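Side-chain contacts in protein induced by osmotic stress (Scheffersomyces stipitis, PDB 5YWN), which binds NADP+ and probably reduces ketones such as haloketones to alcohols, as a member of the dihydroflavonol-4-reductase subfamily: residues G39-L42 with K43-Y46; A244-A247 with A248-K251; K305-K308 with K309-F313; I19-V22 with L23-Y27; F316-E319 with T320-D324. The protein carries 1 engineered substitution. One frame throughout, in Å; residues are numbered along the deposited sequence.

Contact 1 of 5, residues G39-L42 with K43-Y46; sequences GANL and KKLY
Ala40 O takes two donors from one residue, Lys44. The backbone Lys44 N gives a bond of 3.2 Å to Ala40 O. The ammonium Lys44 NZ adds a weak one of 3.4 Å to the same oxygen. The lysine chain reaches back because it bends twice, at chi3 -87° and chi4 -75°. Its amine also has a long, weak ion pair with Glu37. The shortest backbone bond of the turn is Tyr46 N to Leu42 O, at 2.8 Å. These bonds belong to helix 36-46, the crossover helix between strands 28-33 and 50-54 in the Rossmann fold. On the side facing helix 13-24, Leu42 and Tyr46 lie alongside each other and point the same way. Leu42 CD2 meets the ring atom Tyr46 CE2 at 4.1 Å. Both also touch helix 13-24, where Tyr46 OH is hydrogen-bonded to Gln16. Elsewhere on the helix, the Asn41 amide crosses the end of Leu45. Leu45 CD1 lies 3.9 Å from both Asn41 OD1 and Asn41 ND2. With Asn41 CG anti to the backbone N (chi1 176°), the amide comes back to Leu45, although the CB leads away. Asn41 ND2 bonds Glu204 OE1. An alanine here is likely to leave the Glu204 carboxylate without this donor and Leu45 CD1 without its amide neighbour. Lys43 turns its end away from this turn, and its NZ bonds the backbone oxygens of Gly47 and Phe50.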
# COMPACT_ATOMS: atom_id res chain seq x y z
N GLY A 39 10.60 -7.32 -14.71
CA GLY A 39 10.18 -6.28 -15.60
C GLY A 39 9.53 -6.79 -16.86
O GLY A 39 8.51 -6.32 -17.26
N ALA A 40 10.13 -7.79 -17.43
CA ALA A 40 9.65 -8.37 -18.64
C ALA A 40 8.27 -8.94 -18.44
O ALA A 40 7.46 -8.76 -19.28
CB ALA A 40 10.59 -9.44 -19.16
N ASN A 41 8.00 -9.57 -17.32
CA ASN A 41 6.67 -10.08 -17.08
C ASN A 41 5.65 -8.97 -17.04
O ASN A 41 4.64 -9.09 -17.63
CB ASN A 41 6.58 -10.88 -15.80
CG ASN A 41 5.17 -11.33 -15.48
OD1 ASN A 41 4.48 -11.83 -16.32
ND2 ASN A 41 4.78 -11.18 -14.26
N LEU A 42 5.96 -7.88 -16.37
CA LEU A 42 5.06 -6.75 -16.28
C LEU A 42 4.79 -6.13 -17.63
O LEU A 42 3.70 -5.76 -17.92
CB LEU A 42 5.60 -5.72 -15.32
CG LEU A 42 5.63 -6.08 -13.84
CD1 LEU A 42 6.22 -4.91 -13.05
CD2 LEU A 42 4.28 -6.47 -13.33
N LYS A 43 5.81 -6.06 -18.44
CA LYS A 43 5.67 -5.55 -19.76
C LYS A 43 4.70 -6.36 -20.59
O LYS A 43 3.91 -5.80 -21.26
CB LYS A 43 7.02 -5.48 -20.44
CG LYS A 43 6.99 -4.94 -21.84
CD LYS A 43 6.84 -3.45 -21.87
CE LYS A 43 6.92 -2.93 -23.27
NZ LYS A 43 6.55 -1.53 -23.38
N LYS A 44 4.72 -7.68 -20.48
CA LYS A 44 3.76 -8.50 -21.17
C LYS A 44 2.33 -8.26 -20.71
O LYS A 44 1.43 -8.29 -21.48
CB LYS A 44 4.08 -9.98 -21.02
CG LYS A 44 5.43 -10.40 -21.55
CD LYS A 44 5.65 -11.90 -21.47
CE LYS A 44 6.20 -12.37 -20.14
NZ LYS A 44 7.63 -12.13 -19.79
N LEU A 45 2.14 -8.11 -19.42
CA LEU A 45 0.85 -7.77 -18.86
C LEU A 45 0.32 -6.39 -19.19
O LEU A 45 -0.81 -6.25 -19.47
CB LEU A 45 0.86 -8.01 -17.36
CG LEU A 45 1.17 -9.43 -16.92
CD1 LEU A 45 1.42 -9.60 -15.44
CD2 LEU A 45 0.13 -10.40 -17.46
N TYR A 46 1.15 -5.39 -19.12
CA TYR A 46 0.71 -4.01 -19.27
C TYR A 46 0.85 -3.32 -20.63
O TYR A 46 0.27 -2.31 -20.84
CB TYR A 46 1.26 -3.17 -18.14
CG TYR A 46 0.70 -3.60 -16.84
CD1 TYR A 46 -0.61 -3.35 -16.53
CD2 TYR A 46 1.43 -4.32 -15.97
CE1 TYR A 46 -1.16 -3.78 -15.37
CE2 TYR A 46 0.90 -4.75 -14.80
CZ TYR A 46 -0.41 -4.49 -14.52
OH TYR A 46 -0.93 -4.93 -13.36

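Contact 2 of 5, residues A244-A247 with A248-K251; sequences AHLA and AFEK
Leu246 and Glu250 cross at a slant, one turn apart on helix 238-250. The carboxylate of Glu250 comes against the branch point of Leu246, with Glu250 OE2 3.4 Å from Leu246 CG. Glu250 OE1 lies 3.6 Å from Leu246 CD1. The charged group therefore has an apolar neighbour here, and its polar partner is Tyr27, whose hydroxyl bonds Glu250 OE1. Phe249 also meets this methyl: its far end, Phe249 CZ, is 3.6 Å from Leu246 CD1. Phe249 CG sits between the backbone N and the carbonyl carbon (chi1 80°). This turns the ring back along the helix, and Leu246 O lies over one face, offset toward the rim. Leu246 O accepts a bond from Glu250 N at 3.0 Å. Phe249 N gives Leu246 O a weak one. At the last turn, the chain of Lys251 runs back past Ala247, with Lys251 CE 4.0 Å from Ala247 CB. Lys251 is also where the backbone leaves the helix. The His245 side chain leaves this turn and touches Leu14 and Ile18 of helix 13-24; its NE2 bonds Thr123. Phe249 packs on strands 74-79 and 119-123 of the parallel sheet, while Ala244 and Ala247 touch Leu311 of helix 305-311.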
# COMPACT_ATOMS: atom_id res chain seq x y z
N ALA A 244 -6.50 7.08 -4.48
CA ALA A 244 -5.87 8.03 -3.58
C ALA A 244 -4.49 8.48 -4.05
O ALA A 244 -4.16 9.60 -3.95
CB ALA A 244 -5.83 7.55 -2.16
N HIS A 245 -3.74 7.56 -4.59
CA HIS A 245 -2.46 7.90 -5.17
C HIS A 245 -2.65 8.87 -6.35
O HIS A 245 -1.97 9.81 -6.44
CB HIS A 245 -1.64 6.67 -5.51
CG HIS A 245 -0.94 6.04 -4.35
ND1 HIS A 245 -1.59 5.32 -3.40
CD2 HIS A 245 0.35 6.07 -3.98
CE1 HIS A 245 -0.73 4.90 -2.51
NE2 HIS A 245 0.45 5.33 -2.84
N LEU A 246 -3.64 8.62 -7.18
CA LEU A 246 -3.94 9.50 -8.27
C LEU A 246 -4.32 10.88 -7.81
O LEU A 246 -3.75 11.82 -8.24
CB LEU A 246 -5.05 8.94 -9.10
CG LEU A 246 -5.36 9.67 -10.37
CD1 LEU A 246 -4.23 9.47 -11.33
CD2 LEU A 246 -6.65 9.18 -10.96
N ALA A 247 -5.20 10.95 -6.84
CA ALA A 247 -5.58 12.19 -6.24
C ALA A 247 -4.35 12.88 -5.66
O ALA A 247 -4.19 14.04 -5.76
CB ALA A 247 -6.56 11.95 -5.12
N ALA A 248 -3.47 12.10 -5.09
CA ALA A 248 -2.34 12.60 -4.36
C ALA A 248 -1.39 13.42 -5.21
O ALA A 248 -0.74 14.24 -4.71
CB ALA A 248 -1.60 11.50 -3.65
N PHE A 249 -1.29 13.06 -6.48
CA PHE A 249 -0.54 13.84 -7.43
C PHE A 249 -1.29 14.79 -8.37
O PHE A 249 -0.73 15.71 -8.85
CB PHE A 249 0.51 13.02 -8.15
CG PHE A 249 0.01 12.16 -9.28
CD1 PHE A 249 -0.12 12.66 -10.54
CD2 PHE A 249 -0.20 10.83 -9.11
CE1 PHE A 249 -0.54 11.85 -11.57
CE2 PHE A 249 -0.56 10.02 -10.13
CZ PHE A 249 -0.74 10.52 -11.36
N GLU A 250 -2.53 14.47 -8.68
CA GLU A 250 -3.40 15.29 -9.51
C GLU A 250 -3.95 16.55 -8.89
O GLU A 250 -4.05 17.50 -9.54
CB GLU A 250 -4.51 14.46 -10.15
CG GLU A 250 -4.08 13.47 -11.19
CD GLU A 250 -5.23 12.86 -12.00
OE1 GLU A 250 -4.99 12.47 -13.10
OE2 GLU A 250 -6.32 12.76 -11.54
N LYS A 251 -4.36 16.49 -7.64
CA LYS A 251 -5.04 17.59 -6.98
C LYS A 251 -4.12 18.60 -6.28
O LYS A 251 -3.27 18.24 -5.55
CB LYS A 251 -6.06 17.08 -5.96
CG LYS A 251 -7.09 16.14 -6.50
CD LYS A 251 -8.06 15.72 -5.44
CE LYS A 251 -9.17 14.83 -5.95
NZ LYS A 251 -10.13 15.49 -6.84

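Contact 3 of 5, residues K305-K308 with K309-F313; sequences KKTK and KILGF
Thr307 and Leu311 lie side by side on the buried face of helix 305-311, a short helix packed against strand 258-261 at the edge of the parallel sheet. Thr307 CG2 touches Leu311 CD1 at 3.9 Å. The methyl is anti to the backbone N, and this leaves OG1 (chi1 -69°) turned to Glu144 and to the backbone N of Leu260. Leu311 N bonds Thr307 O at 2.8 Å, almost straight (173° at the hydrogen). Leu311 also reaches Leu261 of the strand and Ala244 and Ala247 of helix 238-250. With only a methyl at this position, an alanine would probably open a gap between these two helices and leave Thr307 CG2 without its neighbour. The outer side is looser and rich in lysine. Here Lys306 and Ile310 run alongside each other, and Lys306 CG is 4.0 Å from Ile310 CD1. Lys309 leads its ammonium away from the turn. Lys308 folds at three torsions, and its ammonium makes a cation-pi contact with Tyr315. The helix ends at Gly312, which has positive phi, and Gly312 N bonds Lys308 O at 2.9 Å. A water donates to that same oxygen, Lys308 O, and reaches on to Phe313 O at 3.3 Å.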
# COMPACT_ATOMS: atom_id res chain seq x y z
N LYS A 305 -11.60 13.07 7.94
CA LYS A 305 -12.47 14.03 7.29
C LYS A 305 -11.76 14.83 6.23
O LYS A 305 -12.26 14.97 5.16
CB LYS A 305 -13.14 14.95 8.30
CG LYS A 305 -14.17 14.23 9.16
CD LYS A 305 -15.02 15.14 10.03
CE LYS A 305 -14.23 16.19 10.80
NZ LYS A 305 -13.28 15.70 11.80
N LYS A 306 -10.57 15.27 6.52
CA LYS A 306 -9.78 16.00 5.58
C LYS A 306 -9.45 15.17 4.32
O LYS A 306 -9.59 15.61 3.24
CB LYS A 306 -8.48 16.45 6.26
CG LYS A 306 -7.60 17.31 5.40
CD LYS A 306 -6.28 17.66 6.03
CE LYS A 306 -6.38 18.80 7.02
NZ LYS A 306 -5.11 19.52 7.19
N THR A 307 -9.03 13.94 4.54
CA THR A 307 -8.68 13.07 3.47
C THR A 307 -9.89 12.84 2.56
O THR A 307 -9.78 12.99 1.39
CB THR A 307 -8.09 11.74 3.99
OG1 THR A 307 -6.83 11.98 4.58
CG2 THR A 307 -7.95 10.72 2.94
N LYS A 308 -11.03 12.56 3.13
CA LYS A 308 -12.24 12.31 2.36
C LYS A 308 -12.67 13.50 1.53
O LYS A 308 -13.03 13.35 0.41
CB LYS A 308 -13.40 11.87 3.26
CG LYS A 308 -13.29 10.51 3.85
CD LYS A 308 -12.99 9.48 2.83
CE LYS A 308 -14.25 9.01 2.12
NZ LYS A 308 -15.17 8.44 3.13
N LYS A 309 -12.58 14.69 2.10
CA LYS A 309 -12.82 15.93 1.39
C LYS A 309 -11.85 16.14 0.23
O LYS A 309 -12.25 16.51 -0.79
CB LYS A 309 -12.74 17.10 2.33
CG LYS A 309 -12.96 18.46 1.71
CD LYS A 309 -14.39 18.68 1.35
CE LYS A 309 -14.80 20.14 1.42
NZ LYS A 309 -16.20 20.26 1.07
N ILE A 310 -10.59 15.90 0.44
CA ILE A 310 -9.64 16.00 -0.61
C ILE A 310 -9.87 14.96 -1.71
O ILE A 310 -9.87 15.29 -2.84
CB ILE A 310 -8.21 15.92 -0.07
CG1 ILE A 310 -7.85 17.15 0.73
CG2 ILE A 310 -7.19 15.79 -1.19
CD1 ILE A 310 -6.63 16.98 1.51
N LEU A 311 -10.06 13.72 -1.34
CA LEU A 311 -10.30 12.67 -2.30
C LEU A 311 -11.59 12.82 -3.10
O LEU A 311 -11.58 12.66 -4.26
CB LEU A 311 -10.23 11.29 -1.67
CG LEU A 311 -8.92 10.78 -1.09
CD1 LEU A 311 -9.18 9.43 -0.50
CD2 LEU A 311 -7.84 10.76 -2.14
N GLY A 312 -12.67 13.13 -2.43
CA GLY A 312 -13.94 13.37 -3.07
C GLY A 312 -14.61 12.19 -3.77
O GLY A 312 -15.37 12.38 -4.64
N PHE A 313 -14.31 10.98 -3.36
CA PHE A 313 -15.02 9.81 -3.80
C PHE A 313 -15.39 8.89 -2.66
O PHE A 313 -14.85 8.97 -1.63
CB PHE A 313 -14.29 9.06 -4.91
CG PHE A 313 -12.94 8.56 -4.51
CD1 PHE A 313 -12.80 7.37 -3.88
CD2 PHE A 313 -11.83 9.29 -4.80
CE1 PHE A 313 -11.58 6.92 -3.50
CE2 PHE A 313 -10.60 8.85 -4.44
CZ PHE A 313 -10.46 7.66 -3.80
O HOH W 1 -15.01 11.80 0.02

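Contact 4 of 5, residues I19-V22 with L23-Y27; sequences IALV and LSKGY
The Tyr27 ring has Val22 O at its edge, in its plane, with Tyr27 CD2 3.5 Å from that oxygen. Val22 also meets the base of the ring. Its CG1 methyl packs on Tyr27 CB at 3.5 Å, and the two side chains cross at about a right angle. Val22 CG1 is anti to the backbone N (chi1 152°), the position that brings it to the tyrosine. Val22 O also accepts a weak backbone bond from Lys25 N. Tyr27 OH is held by Glu250 of helix 238-250. Helix 13-24 ends in a Schellman motif: Gly26 has positive phi, Gly26 N bonds Leu23 O, and the weak Tyr27 N to Val22 O bond closes the turn. A CB at Gly26 would collide with the carbonyl oxygen of Lys25, so the site calls for glycine. In the Rossmann fold this is the end of the first crossover helix, which leads from strand 4-7 to strand 28-33. The last full turn has a second gripped oxygen, Leu21 O. Ser24 OG donates to Leu21 O at 2.8 Å, and Lys25 N bonds the same oxygen at 3.3 Å. Ser24 OG sits between its own N and carbonyl carbon (chi1 86°), where it can turn back to the helix. Leu21 CD1 touches both Ser24 OG and Lys25 CE, and the leucine and lysine chains cross at a slant. On the sheet side, Ile19 and Leu23 run side by side, with Ile19 CG2 3.7 Å from Leu23 CD1. Ile19, Val22 and Leu23 all rest on Val29 of strand 28-33.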
# COMPACT_ATOMS: atom_id res chain seq x y z
N ILE A 19 -0.71 1.15 -11.20
CA ILE A 19 -0.28 1.16 -12.57
C ILE A 19 -1.47 0.99 -13.52
O ILE A 19 -1.61 1.73 -14.38
CB ILE A 19 0.81 0.11 -12.83
CG1 ILE A 19 2.12 0.48 -12.11
CG2 ILE A 19 1.04 -0.10 -14.32
CD1 ILE A 19 3.12 -0.60 -12.00
N ALA A 20 -2.34 0.04 -13.25
CA ALA A 20 -3.51 -0.18 -14.06
C ALA A 20 -4.41 1.03 -14.08
O ALA A 20 -4.92 1.36 -15.09
CB ALA A 20 -4.27 -1.39 -13.61
N LEU A 21 -4.60 1.67 -12.96
CA LEU A 21 -5.35 2.87 -12.94
C LEU A 21 -4.69 4.01 -13.69
O LEU A 21 -5.31 4.64 -14.45
CB LEU A 21 -5.65 3.30 -11.53
CG LEU A 21 -6.33 4.66 -11.39
CD1 LEU A 21 -7.66 4.67 -12.06
CD2 LEU A 21 -6.45 5.12 -9.95
N VAL A 22 -3.43 4.23 -13.47
CA VAL A 22 -2.72 5.31 -14.12
C VAL A 22 -2.68 5.13 -15.66
O VAL A 22 -2.89 6.05 -16.38
CB VAL A 22 -1.34 5.48 -13.46
CG1 VAL A 22 -0.30 6.03 -14.36
CG2 VAL A 22 -1.47 6.24 -12.16
N LEU A 23 -2.48 3.93 -16.11
CA LEU A 23 -2.53 3.62 -17.49
C LEU A 23 -3.92 3.87 -18.08
O LEU A 23 -4.02 4.35 -19.14
CB LEU A 23 -2.11 2.20 -17.73
CG LEU A 23 -0.61 1.92 -17.58
CD1 LEU A 23 -0.28 0.48 -17.77
CD2 LEU A 23 0.23 2.74 -18.51
N SER A 24 -4.96 3.58 -17.34
CA SER A 24 -6.31 3.78 -17.79
C SER A 24 -6.66 5.23 -18.04
O SER A 24 -7.45 5.54 -18.86
CB SER A 24 -7.30 3.11 -16.87
OG SER A 24 -7.65 3.91 -15.81
N LYS A 25 -6.03 6.12 -17.31
CA LYS A 25 -6.25 7.53 -17.47
C LYS A 25 -5.37 8.20 -18.55
O LYS A 25 -5.41 9.37 -18.75
CB LYS A 25 -6.11 8.23 -16.13
CG LYS A 25 -7.07 7.76 -15.07
CD LYS A 25 -8.42 8.40 -15.15
CE LYS A 25 -9.42 7.71 -14.25
NZ LYS A 25 -10.80 8.20 -14.43
N GLY A 26 -4.60 7.41 -19.26
CA GLY A 26 -3.76 7.91 -20.30
C GLY A 26 -2.32 8.30 -20.04
O GLY A 26 -1.63 8.68 -20.93
N TYR A 27 -1.87 8.16 -18.82
CA TYR A 27 -0.47 8.30 -18.50
C TYR A 27 0.33 7.15 -19.04
O TYR A 27 -0.14 6.10 -19.22
CB TYR A 27 -0.28 8.37 -16.99
CG TYR A 27 -0.93 9.54 -16.35
CD1 TYR A 27 -0.29 10.73 -16.27
CD2 TYR A 27 -2.16 9.44 -15.84
CE1 TYR A 27 -0.88 11.83 -15.71
CE2 TYR A 27 -2.76 10.52 -15.28
CZ TYR A 27 -2.09 11.71 -15.22
OH TYR A 27 -2.66 12.76 -14.66

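Contact 5 of 5, residues F316-E319 with T320-D324; sequences FDFE and TSVVD
Asp317 and Thr320 form the N-terminal cap of helix 318-332, the last helix of the chain, beside the small parallel sheet. Asp317 is the N-cap residue, and one of its oxygens takes two donors. Thr320 N bonds Asp317 OD1 at 2.9 Å, nearly along the C-O axis. Thr320 OG1 donates to the same atom, Asp317 OD1, at 2.7 Å, from above the carboxylate plane, 41° out of it. Asp317 CG lies between its own N and carbonyl carbon (chi1 81°), and this swings the carboxylate over the first turn. Its negative charge there would probably interact well with the positive end of the helix dipole. A water accepts from Asp317 N and is weakly bonded to Thr320 OG1. On its other branch, Thr320 CG2 meets the edge of the Phe316 ring, 4.0 Å from Phe316 CD1. Phe316 also makes a cation-pi contact with Arg239. Helix 318-332 packs against helix 268-278 and the two-stranded sheet of 194-196 and 234-237. Phe318 touches Val274 and Phe196 and meets Phe235 edge-to-face; Ser321 touches Phe196 and Phe235. Val322 CG2 stands over a face of the Phe318 ring in a CH-pi contact, 3.8 Å from its centroid and 20° off the normal. Glu319 and Val323 lie side by side, with Glu319 CG 4.0 Å from Val323 CG2. The carboxylate of Glu319 bonds Asn278, and Ser321 OG bonds Asp237.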
# COMPACT_ATOMS: atom_id res chain seq x y z
N PHE A 316 -15.21 1.58 -1.68
CA PHE A 316 -15.76 0.28 -1.81
C PHE A 316 -16.09 -0.21 -0.41
O PHE A 316 -15.34 -0.04 0.48
CB PHE A 316 -14.75 -0.65 -2.45
CG PHE A 316 -14.64 -0.55 -3.93
CD1 PHE A 316 -15.48 -1.24 -4.73
CD2 PHE A 316 -13.71 0.24 -4.51
CE1 PHE A 316 -15.39 -1.18 -6.10
CE2 PHE A 316 -13.61 0.33 -5.87
CZ PHE A 316 -14.44 -0.39 -6.67
N ASP A 317 -17.24 -0.81 -0.24
CA ASP A 317 -17.58 -1.42 1.01
C ASP A 317 -16.90 -2.76 1.21
O ASP A 317 -16.41 -3.32 0.32
CB ASP A 317 -19.08 -1.42 1.25
CG ASP A 317 -19.81 -2.53 0.55
OD1 ASP A 317 -19.21 -3.36 -0.06
OD2 ASP A 317 -21.03 -2.59 0.67
N PHE A 318 -16.89 -3.23 2.43
CA PHE A 318 -16.13 -4.40 2.80
C PHE A 318 -16.56 -5.66 2.06
O PHE A 318 -15.76 -6.40 1.59
CB PHE A 318 -16.21 -4.59 4.31
CG PHE A 318 -15.62 -5.86 4.79
CD1 PHE A 318 -14.29 -5.96 5.01
CD2 PHE A 318 -16.40 -6.93 5.06
CE1 PHE A 318 -13.74 -7.12 5.45
CE2 PHE A 318 -15.85 -8.10 5.50
CZ PHE A 318 -14.53 -8.20 5.69
N GLU A 319 -17.84 -5.85 1.94
CA GLU A 319 -18.38 -6.99 1.24
C GLU A 319 -17.94 -6.98 -0.23
O GLU A 319 -17.57 -7.95 -0.73
CB GLU A 319 -19.88 -7.00 1.37
CG GLU A 319 -20.56 -8.08 0.59
CD GLU A 319 -21.96 -8.47 1.06
OE1 GLU A 319 -22.57 -9.23 0.39
OE2 GLU A 319 -22.42 -8.05 2.08
N THR A 320 -18.00 -5.84 -0.86
CA THR A 320 -17.62 -5.74 -2.23
C THR A 320 -16.15 -6.08 -2.43
O THR A 320 -15.83 -6.84 -3.29
CB THR A 320 -18.03 -4.41 -2.87
OG1 THR A 320 -19.39 -4.15 -2.65
CG2 THR A 320 -17.82 -4.44 -4.36
N SER A 321 -15.30 -5.54 -1.59
CA SER A 321 -13.88 -5.76 -1.69
C SER A 321 -13.58 -7.25 -1.50
O SER A 321 -12.93 -7.84 -2.27
CB SER A 321 -13.12 -4.91 -0.68
OG SER A 321 -11.76 -5.09 -0.76
N VAL A 322 -14.16 -7.82 -0.48
CA VAL A 322 -14.03 -9.22 -0.21
C VAL A 322 -14.59 -10.09 -1.35
O VAL A 322 -13.93 -10.92 -1.79
CB VAL A 322 -14.70 -9.58 1.13
CG1 VAL A 322 -14.95 -11.04 1.30
CG2 VAL A 322 -13.85 -9.09 2.28
N VAL A 323 -15.79 -9.83 -1.81
CA VAL A 323 -16.41 -10.63 -2.85
C VAL A 323 -15.55 -10.54 -4.13
O VAL A 323 -15.28 -11.50 -4.70
CB VAL A 323 -17.88 -10.22 -3.16
CG1 VAL A 323 -18.38 -10.77 -4.47
CG2 VAL A 323 -18.84 -10.59 -2.05
N ASP A 324 -15.13 -9.36 -4.50
CA ASP A 324 -14.35 -9.17 -5.69
C ASP A 324 -13.05 -9.95 -5.56
O ASP A 324 -12.63 -10.52 -6.49
CB ASP A 324 -14.09 -7.68 -5.96
CG ASP A 324 -15.31 -6.95 -6.52
OD1 ASP A 324 -16.31 -7.58 -6.79
OD2 ASP A 324 -15.24 -5.74 -6.70
O HOH W 2 -19.21 -0.71 -2.48

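All five contacts lie within single helices or at their ends. Contact 2 is the most buried, while contacts 1, 3, 4 and 5 each have an outer side. Contacts 1 and 4 belong to successive crossover units of the Rossmann fold and touch through Tyr46 CB and Leu23 CD1, 4.0 Å apart. Contact 2 touches both contact 4 and contact 3. Contact 5 follows contact 3 in the chain without touching it; its centre is about 20 Å or more from the centres of the others. Sides facing the sheets are apolar, whereas the outer sides of contacts 1 and 3 carry lysines. A carboxylate caps the start of contact 5's helix; the helices of contacts 3 and 4 end at glycines with positive phi.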